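Local coordinates for protein putative laminarinase (Phanerochaete chrysosporium, PDB 2W39) that probably hydrolyses the glycosidic bonds of beta-glucans such as laminarin and lichenin, as a secreted glycoside hydrolase of family 16 from a white-rot fungus, at residues A[61-69]-A[277-285]; A[2-10]-A[76-84]. All coordinates share one frame; numbering follows the deposited sequence. Where two conformers were deposited one is given.

Contact 1: residues A[61-69]-A[277-285]; sequences TLSPSGPGR and VNNNPSAFA
The guanidinium group of Arg69 has Pro281 over one face, with CA 3.5 Å above the plane and set toward its rim. Leu62 CD2 lies over the opposite face. At the edge, in the plane, comes the carbonyl of Val277. Arg69 grips it side-on with two nitrogens: NE reaches Val277 O at 3.0 Å and NH2 reaches Val277 O at 2.8 Å. The NH2 bond runs nearly along the C=O axis. The bend of the arginine chain at chi3 (-70°) turns the group toward this carbonyl near the helix end. The ring of Phe284 is tilted only 15° from the guanidinium plane, and its CD1 lies 3.8 Å from Arg69 CD. Asp57 holds NH1 in a salt bridge. A glutamine in place of Arg69 would probably leave Asp57 without its countercharge and Val277 O without its double grip. Next along the helix, Asn278 O accepts Leu62 N at 3.0 Å in a nearly straight bond (166°). The side-chain oxygen of Asn278 is bound by Arg30. A water joins Thr61 OG1 to Asn279 O. Thus, in this beta-sandwich, two carbonyls near the end of helix 273-279 are bound by the loop before strand 69-76 and by that strand's first residue.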
loop_
_atom_site.group_PDB
_atom_site.type_symbol
_atom_site.label_atom_id
_atom_site.label_comp_id
_atom_site.label_asym_id
_atom_site.label_seq_id
_atom_site.Cartn_x
_atom_site.Cartn_y
_atom_site.Cartn_z
ATOM N N THR A 61 -24.438 0.032 10.423
ATOM C CA THR A 61 -25.104 -0.452 9.223
ATOM C C THR A 61 -25.454 0.781 8.392
ATOM O O THR A 61 -26.155 1.678 8.871
ATOM C CB THR A 61 -26.368 -1.264 9.581
ATOM O OG1 THR A 61 -25.983 -2.410 10.345
ATOM C CG2 THR A 61 -27.108 -1.713 8.327
ATOM N N LEU A 62 -24.960 0.837 7.154
ATOM C CA LEU A 62 -25.065 2.066 6.384
ATOM C C LEU A 62 -26.413 2.265 5.709
ATOM O O LEU A 62 -26.962 1.336 5.122
ATOM C CB LEU A 62 -24.005 2.119 5.290
ATOM C CG LEU A 62 -22.559 1.843 5.695
ATOM C CD1 LEU A 62 -21.647 2.026 4.497
ATOM C CD2 LEU A 62 -22.135 2.781 6.826
ATOM N N SER A 63 -26.884 3.505 5.726
ATOM C CA SER A 63 -27.994 3.885 4.863
ATOM C C SER A 63 -27.506 3.770 3.422
ATOM O O SER A 63 -26.478 4.356 3.067
ATOM C CB SER A 63 -28.436 5.315 5.127
ATOM O OG SER A 63 -29.352 5.711 4.118
ATOM N N PRO A 64 -28.240 3.028 2.574
ATOM C CA PRO A 64 -27.797 2.922 1.176
ATOM C C PRO A 64 -27.727 4.276 0.472
ATOM O O PRO A 64 -26.933 4.455 -0.458
ATOM C CB PRO A 64 -28.860 2.027 0.533
ATOM C CG PRO A 64 -29.498 1.294 1.703
ATOM C CD PRO A 64 -29.469 2.252 2.832
ATOM N N SER A 65 -28.560 5.213 0.920
ATOM C CA SER A 65 -28.603 6.549 0.352
ATOM C C SER A 65 -27.485 7.456 0.885
ATOM O O SER A 65 -27.137 8.453 0.240
ATOM C CB SER A 65 -29.989 7.178 0.580
ATOM O OG SER A 65 -31.015 6.337 0.058
ATOM N N GLY A 66 -26.908 7.088 2.035
ATOM C CA GLY A 66 -25.905 7.914 2.703
ATOM C C GLY A 66 -24.486 7.589 2.250
ATOM O O GLY A 66 -24.289 6.821 1.292
ATOM N N PRO A 67 -23.488 8.195 2.912
ATOM C CA PRO A 67 -22.089 7.961 2.576
ATOM C C PRO A 67 -21.627 6.527 2.807
ATOM O O PRO A 67 -22.299 5.723 3.464
ATOM C CB PRO A 67 -21.335 8.904 3.527
ATOM C CG PRO A 67 -22.330 9.930 3.881
ATOM C CD PRO A 67 -23.615 9.187 3.993
ATOM N N GLY A 68 -20.454 6.239 2.267
ATOM C CA GLY A 68 -19.841 4.927 2.406
ATOM C C GLY A 68 -19.314 4.631 3.790
ATOM O O GLY A 68 -19.487 5.415 4.725
ATOM N N ARG A 69 -18.656 3.488 3.919
ATOM C CA ARG A 69 -18.176 3.044 5.222
ATOM C C ARG A 69 -17.014 3.923 5.657
ATOM O O ARG A 69 -16.078 4.156 4.887
ATOM C CB ARG A 69 -17.767 1.567 5.168
ATOM C CG ARG A 69 -17.406 0.966 6.523
ATOM C CD ARG A 69 -17.541 -0.553 6.567
ATOM N NE ARG A 69 -18.952 -0.965 6.512
ATOM C CZ ARG A 69 -19.836 -0.824 7.501
ATOM N NH1 ARG A 69 -19.486 -0.319 8.683
ATOM N NH2 ARG A 69 -21.092 -1.193 7.287
ATOM N N VAL A 277 -20.824 -4.262 1.863
ATOM C CA VAL A 277 -20.183 -3.247 2.697
ATOM C C VAL A 277 -21.213 -2.470 3.528
ATOM O O VAL A 277 -20.955 -2.165 4.694
ATOM C CB VAL A 277 -19.310 -2.323 1.821
ATOM C CG1 VAL A 277 -18.839 -1.083 2.608
ATOM C CG2 VAL A 277 -18.114 -3.103 1.282
ATOM N N ASN A 278 -22.387 -2.170 2.966
ATOM C CA ASN A 278 -23.410 -1.461 3.727
ATOM C C ASN A 278 -23.891 -2.272 4.927
ATOM O O ASN A 278 -24.081 -1.748 6.018
ATOM C CB ASN A 278 -24.648 -1.175 2.861
ATOM C CG ASN A 278 -24.441 -0.065 1.852
ATOM O OD1 ASN A 278 -23.457 0.668 1.903
ATOM N ND2 ASN A 278 -25.395 0.069 0.916
ATOM N N ASN A 279 -24.112 -3.562 4.703
ATOM C CA ASN A 279 -24.973 -4.343 5.588
ATOM C C ASN A 279 -24.273 -5.278 6.553
ATOM O O ASN A 279 -24.933 -5.881 7.403
ATOM C CB ASN A 279 -26.059 -5.028 4.761
ATOM C CG ASN A 279 -26.979 -4.008 4.122
ATOM O OD1 ASN A 279 -27.194 -4.005 2.914
ATOM N ND2 ASN A 279 -27.500 -3.106 4.941
ATOM N N ASN A 280 -22.945 -5.347 6.469
ATOM C CA ASN A 280 -22.196 -6.293 7.296
ATOM C C ASN A 280 -21.079 -5.636 8.111
ATOM O O ASN A 280 -19.915 -5.991 7.952
ATOM C CB ASN A 280 -21.628 -7.413 6.421
ATOM C CG ASN A 280 -22.720 -8.199 5.729
ATOM O OD1 ASN A 280 -23.327 -9.102 6.321
ATOM N ND2 ASN A 280 -23.015 -7.837 4.492
ATOM N N PRO A 281 -21.418 -4.681 8.998
ATOM C CA PRO A 281 -20.359 -3.991 9.738
ATOM C C PRO A 281 -19.421 -4.940 10.466
ATOM O O PRO A 281 -18.214 -4.713 10.458
ATOM C CB PRO A 281 -21.127 -3.127 10.744
ATOM C CG PRO A 281 -22.565 -3.700 10.768
ATOM C CD PRO A 281 -22.758 -4.181 9.371
ATOM N N SER A 282 -19.961 -5.990 11.085
ATOM C CA SER A 282 -19.129 -6.898 11.867
ATOM C C SER A 282 -18.069 -7.590 11.023
ATOM O O SER A 282 -16.988 -7.920 11.526
ATOM C CB SER A 282 -19.989 -7.918 12.616
ATOM O OG SER A 282 -20.761 -7.260 13.605
ATOM N N ALA A 283 -18.365 -7.776 9.735
ATOM C CA ALA A 283 -17.434 -8.417 8.805
ATOM C C ALA A 283 -16.179 -7.571 8.560
ATOM O O ALA A 283 -15.255 -8.034 7.899
ATOM C CB ALA A 283 -18.124 -8.722 7.484
ATOM N N PHE A 284 -16.168 -6.342 9.076
ATOM C CA PHE A 284 -15.030 -5.439 8.925
ATOM C C PHE A 284 -14.249 -5.240 10.208
ATOM O O PHE A 284 -13.366 -4.387 10.261
ATOM C CB PHE A 284 -15.493 -4.122 8.284
ATOM C CG PHE A 284 -16.053 -4.348 6.927
ATOM C CD1 PHE A 284 -17.426 -4.384 6.724
ATOM C CD2 PHE A 284 -15.213 -4.683 5.879
ATOM C CE1 PHE A 284 -17.936 -4.684 5.471
ATOM C CE2 PHE A 284 -15.718 -4.967 4.626
ATOM C CZ PHE A 284 -17.085 -4.975 4.434
ATOM N N ALA A 285 -14.515 -6.061 11.228
ATOM C CA ALA A 285 -13.730 -5.986 12.465
ATOM C C ALA A 285 -12.238 -6.240 12.215
ATOM O O ALA A 285 -11.393 -5.685 12.910
ATOM C CB ALA A 285 -14.281 -6.946 13.514
HETATM O O HOH W 1 -26.393 -4.977 9.555
#

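Contact 2: residues A[2-10]-A[76-84]; sequences TYHLEDNWV and SIKTYTTHV
Glu6 and Asp7 are neighbours on one strand, yet both point at the segment 76-84, where Lys78 joins them in a salt-bridge network. This is a classic beta bulge, set where strand 2-9 pairs with strand 288-297 in the beta-sandwich: both residues face Val296. The bulge brings two carboxylates together, and the lysine probably offsets their mutual repulsion. Lys78 NZ lies 2.8 Å from Glu6 OE2, on the anti side of that carboxylate but tilted well out of its plane. It straddles the syn side of Asp7, 3.1 Å from both Asp7 OD1 and Asp7 OD2. A bend at chi3 (70°) carries the ammonium group across to Glu6. Tyr80 donates a second bond to Asp7 OD2, so this oxygen takes two donors. Beside it, the edge of the Trp9 ring meets the same hydroxyl, with CH2 3.2 Å from Tyr80 OH. Ser76 CB touches the indole obliquely. Farther along, Val84 CG2 makes a CH-pi contact over the face of Tyr3, 3.7 Å from the ring centroid, while Thr82 CG2 lies at the ring's edge. Glu190 binds the Tyr3 hydroxyl. The Tyr80 bond is short, with OH 2.6 Å from Asp7 OD2, and it comes from above the carboxylate plane, 62° out of it.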
loop_
_atom_site.group_PDB
_atom_site.type_symbol
_atom_site.label_atom_id
_atom_site.label_comp_id
_atom_site.label_asym_id
_atom_site.label_seq_id
_atom_site.Cartn_x
_atom_site.Cartn_y
_atom_site.Cartn_z
ATOM N N THR A 2 24.182 3.014 0.549
ATOM C CA THR A 2 24.062 3.367 1.964
ATOM C C THR A 2 23.160 4.581 2.120
ATOM O O THR A 2 23.283 5.569 1.390
ATOM C CB THR A 2 25.453 3.640 2.594
ATOM O OG1 THR A 2 26.229 2.439 2.534
ATOM C CG2 THR A 2 25.342 4.064 4.038
ATOM N N TYR A 3 22.246 4.491 3.078
ATOM C CA TYR A 3 21.309 5.577 3.370
ATOM C C TYR A 3 21.262 5.766 4.874
ATOM O O TYR A 3 21.644 4.867 5.647
ATOM C CB TYR A 3 19.890 5.264 2.859
ATOM C CG TYR A 3 19.754 4.983 1.390
ATOM C CD1 TYR A 3 19.347 5.983 0.501
ATOM C CD2 TYR A 3 19.972 3.710 0.873
ATOM C CE1 TYR A 3 19.185 5.720 -0.845
ATOM C CE2 TYR A 3 19.807 3.444 -0.479
ATOM C CZ TYR A 3 19.424 4.465 -1.320
ATOM O OH TYR A 3 19.263 4.232 -2.673
ATOM N N HIS A 4 20.733 6.909 5.289
ATOM C CA HIS A 4 20.657 7.253 6.705
ATOM C C HIS A 4 19.259 7.713 7.047
ATOM O O HIS A 4 18.539 8.279 6.215
ATOM C CB HIS A 4 21.702 8.319 7.065
ATOM C CG HIS A 4 23.089 7.849 6.806
ATOM N ND1 HIS A 4 23.748 8.073 5.616
ATOM C CD2 HIS A 4 23.901 7.060 7.545
ATOM C CE1 HIS A 4 24.936 7.485 5.658
ATOM N NE2 HIS A 4 25.053 6.869 6.821
ATOM N N LEU A 5 18.880 7.511 8.297
ATOM C CA LEU A 5 17.522 7.790 8.733
ATOM C C LEU A 5 17.129 9.230 8.461
ATOM O O LEU A 5 17.886 10.167 8.767
ATOM C CB LEU A 5 17.410 7.483 10.222
ATOM C CG LEU A 5 16.026 7.415 10.826
ATOM C CD1 LEU A 5 15.176 6.294 10.174
ATOM C CD2 LEU A 5 16.174 7.202 12.330
ATOM N N GLU A 6 15.938 9.395 7.897
ATOM C CA GLU A 6 15.342 10.692 7.583
ATOM C C GLU A 6 14.084 10.929 8.430
ATOM O O GLU A 6 13.840 12.047 8.882
ATOM C CB GLU A 6 15.034 10.750 6.072
ATOM C CG GLU A 6 14.307 11.977 5.568
ATOM C CD GLU A 6 15.074 13.269 5.745
ATOM O OE1 GLU A 6 16.301 13.259 5.930
ATOM O OE2 GLU A 6 14.422 14.330 5.666
ATOM N N ASP A 7 13.274 9.887 8.606
ATOM C CA ASP A 7 12.049 9.941 9.406
ATOM C C ASP A 7 11.845 8.620 10.097
ATOM O O ASP A 7 12.031 7.562 9.503
ATOM C CB ASP A 7 10.831 10.234 8.529
ATOM C CG ASP A 7 10.884 11.603 7.907
ATOM O OD1 ASP A 7 10.659 12.598 8.634
ATOM O OD2 ASP A 7 11.157 11.702 6.690
ATOM N N ASN A 8 11.444 8.691 11.355
ATOM C CA ASN A 8 11.173 7.525 12.146
ATOM C C ASN A 8 9.785 7.687 12.730
ATOM O O ASN A 8 9.604 8.452 13.689
ATOM C CB ASN A 8 12.208 7.405 13.272
ATOM C CG ASN A 8 12.044 6.131 14.068
ATOM O OD1 ASN A 8 11.321 5.219 13.661
ATOM N ND2 ASN A 8 12.691 6.066 15.225
ATOM N N TRP A 9 8.806 6.988 12.157
ATOM C CA TRP A 9 7.431 7.153 12.586
ATOM C C TRP A 9 6.921 5.930 13.324
ATOM O O TRP A 9 6.832 4.840 12.752
ATOM C CB TRP A 9 6.551 7.457 11.385
ATOM C CG TRP A 9 6.943 8.672 10.577
ATOM C CD1 TRP A 9 7.272 9.916 11.043
ATOM C CD2 TRP A 9 6.993 8.754 9.150
ATOM N NE1 TRP A 9 7.526 10.758 9.982
ATOM C CE2 TRP A 9 7.350 10.072 8.810
ATOM C CE3 TRP A 9 6.796 7.820 8.125
ATOM C CZ2 TRP A 9 7.491 10.492 7.487
ATOM C CZ3 TRP A 9 6.919 8.239 6.815
ATOM C CH2 TRP A 9 7.275 9.565 6.505
ATOM N N VAL A 10 6.593 6.135 14.597
ATOM C CA VAL A 10 6.026 5.102 15.454
ATOM C C VAL A 10 4.874 5.713 16.247
ATOM O O VAL A 10 4.996 6.823 16.781
ATOM C CB VAL A 10 7.101 4.574 16.445
ATOM C CG1 VAL A 10 6.502 3.585 17.445
ATOM C CG2 VAL A 10 8.269 3.931 15.685
ATOM N N SER A 76 1.771 11.275 4.110
ATOM C CA SER A 76 2.901 11.969 4.741
ATOM C C SER A 76 2.893 13.433 4.346
ATOM O O SER A 76 2.594 13.780 3.207
ATOM C CB SER A 76 4.247 11.329 4.377
ATOM O OG SER A 76 4.528 11.424 2.985
ATOM N N ILE A 77 3.267 14.298 5.278
ATOM C CA ILE A 77 3.410 15.716 4.957
ATOM C C ILE A 77 4.634 15.899 4.044
ATOM O O ILE A 77 4.584 16.644 3.067
ATOM C CB ILE A 77 3.472 16.569 6.245
ATOM C CG1 ILE A 77 2.110 16.542 6.947
ATOM C CG2 ILE A 77 3.885 18.012 5.920
ATOM C CD1 ILE A 77 2.136 17.065 8.371
ATOM N N LYS A 78 5.732 15.227 4.372
ATOM C CA LYS A 78 6.917 15.307 3.546
ATOM C C LYS A 78 6.777 14.537 2.247
ATOM O O LYS A 78 5.965 13.601 2.129
ATOM C CB LYS A 78 8.115 14.789 4.320
ATOM C CG LYS A 78 8.520 15.779 5.395
ATOM C CD LYS A 78 9.553 15.216 6.330
ATOM C CE LYS A 78 10.891 15.059 5.673
ATOM N NZ LYS A 78 11.905 14.724 6.721
ATOM N N THR A 79 7.579 14.942 1.265
ATOM C CA THR A 79 7.688 14.231 0.002
ATOM C C THR A 79 9.124 13.726 -0.173
ATOM O O THR A 79 10.048 14.212 0.489
ATOM C CB THR A 79 7.305 15.118 -1.186
ATOM O OG1 THR A 79 8.210 16.216 -1.192
ATOM C CG2 THR A 79 5.881 15.607 -1.082
ATOM N N TYR A 80 9.299 12.780 -1.094
ATOM C CA TYR A 80 10.531 12.010 -1.236
ATOM C C TYR A 80 10.827 11.749 -2.697
ATOM O O TYR A 80 9.923 11.546 -3.503
ATOM C CB TYR A 80 10.433 10.659 -0.475
ATOM C CG TYR A 80 10.097 10.869 0.979
ATOM C CD1 TYR A 80 11.096 11.181 1.902
ATOM C CD2 TYR A 80 8.775 10.829 1.421
ATOM C CE1 TYR A 80 10.796 11.445 3.222
ATOM C CE2 TYR A 80 8.462 11.090 2.741
ATOM C CZ TYR A 80 9.474 11.382 3.646
ATOM O OH TYR A 80 9.151 11.634 4.961
ATOM N N THR A 81 12.118 11.722 -3.023
ATOM C CA THR A 81 12.579 11.351 -4.365
ATOM C C THR A 81 13.422 10.071 -4.225
ATOM O O THR A 81 12.848 8.981 -4.135
ATOM C CB THR A 81 13.307 12.506 -5.081
ATOM O OG1 THR A 81 14.422 12.933 -4.286
ATOM C CG2 THR A 81 12.336 13.683 -5.313
ATOM N N THR A 82 14.750 10.190 -4.194
ATOM C CA THR A 82 15.610 9.041 -3.930
ATOM C C THR A 82 15.592 8.744 -2.429
ATOM O O THR A 82 15.947 9.597 -1.601
ATOM C CB THR A 82 17.016 9.305 -4.444
ATOM O OG1 THR A 82 16.941 9.363 -5.870
ATOM C CG2 THR A 82 17.981 8.209 -4.019
ATOM N N HIS A 83 15.113 7.551 -2.067
ATOM C CA HIS A 83 14.927 7.220 -0.667
ATOM C C HIS A 83 14.651 5.736 -0.529
ATOM O O HIS A 83 14.420 5.038 -1.528
ATOM C CB HIS A 83 13.758 8.015 -0.055
ATOM C CG HIS A 83 12.399 7.581 -0.523
ATOM N ND1 HIS A 83 11.946 7.790 -1.809
ATOM C CD2 HIS A 83 11.370 7.007 0.146
ATOM C CE1 HIS A 83 10.703 7.342 -1.909
ATOM N NE2 HIS A 83 10.329 6.855 -0.737
ATOM N N VAL A 84 14.670 5.289 0.731
ATOM C CA VAL A 84 14.174 3.961 1.085
ATOM C C VAL A 84 13.083 4.120 2.129
ATOM O O VAL A 84 13.259 4.866 3.096
ATOM C CB VAL A 84 15.298 3.054 1.653
ATOM C CG1 VAL A 84 14.769 1.673 1.977
ATOM C CG2 VAL A 84 16.447 2.947 0.658
#

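Overall arrangement
Contacts 1 and 2 lie on opposite sides of the chain's centre. Their centres are 36 Å apart and their nearest atoms about 19 Å, so they do not touch. Along the chain their segments alternate: 2-10, 61-69, 76-84, 277-285. Strand 69-76 joins them, since contact 1 includes its first residue and contact 2 its last. Segment 76-84 leaves that strand and enters strand 83-89 of the other sheet, which also holds strand 2-9. Strand 288-297 follows the 277-285 segment and pairs with both 2-9 and 83-89. Contact 1 thus joins an early loop to a late helix, 208 residues apart, while contact 2 joins two early segments, 66 residues apart.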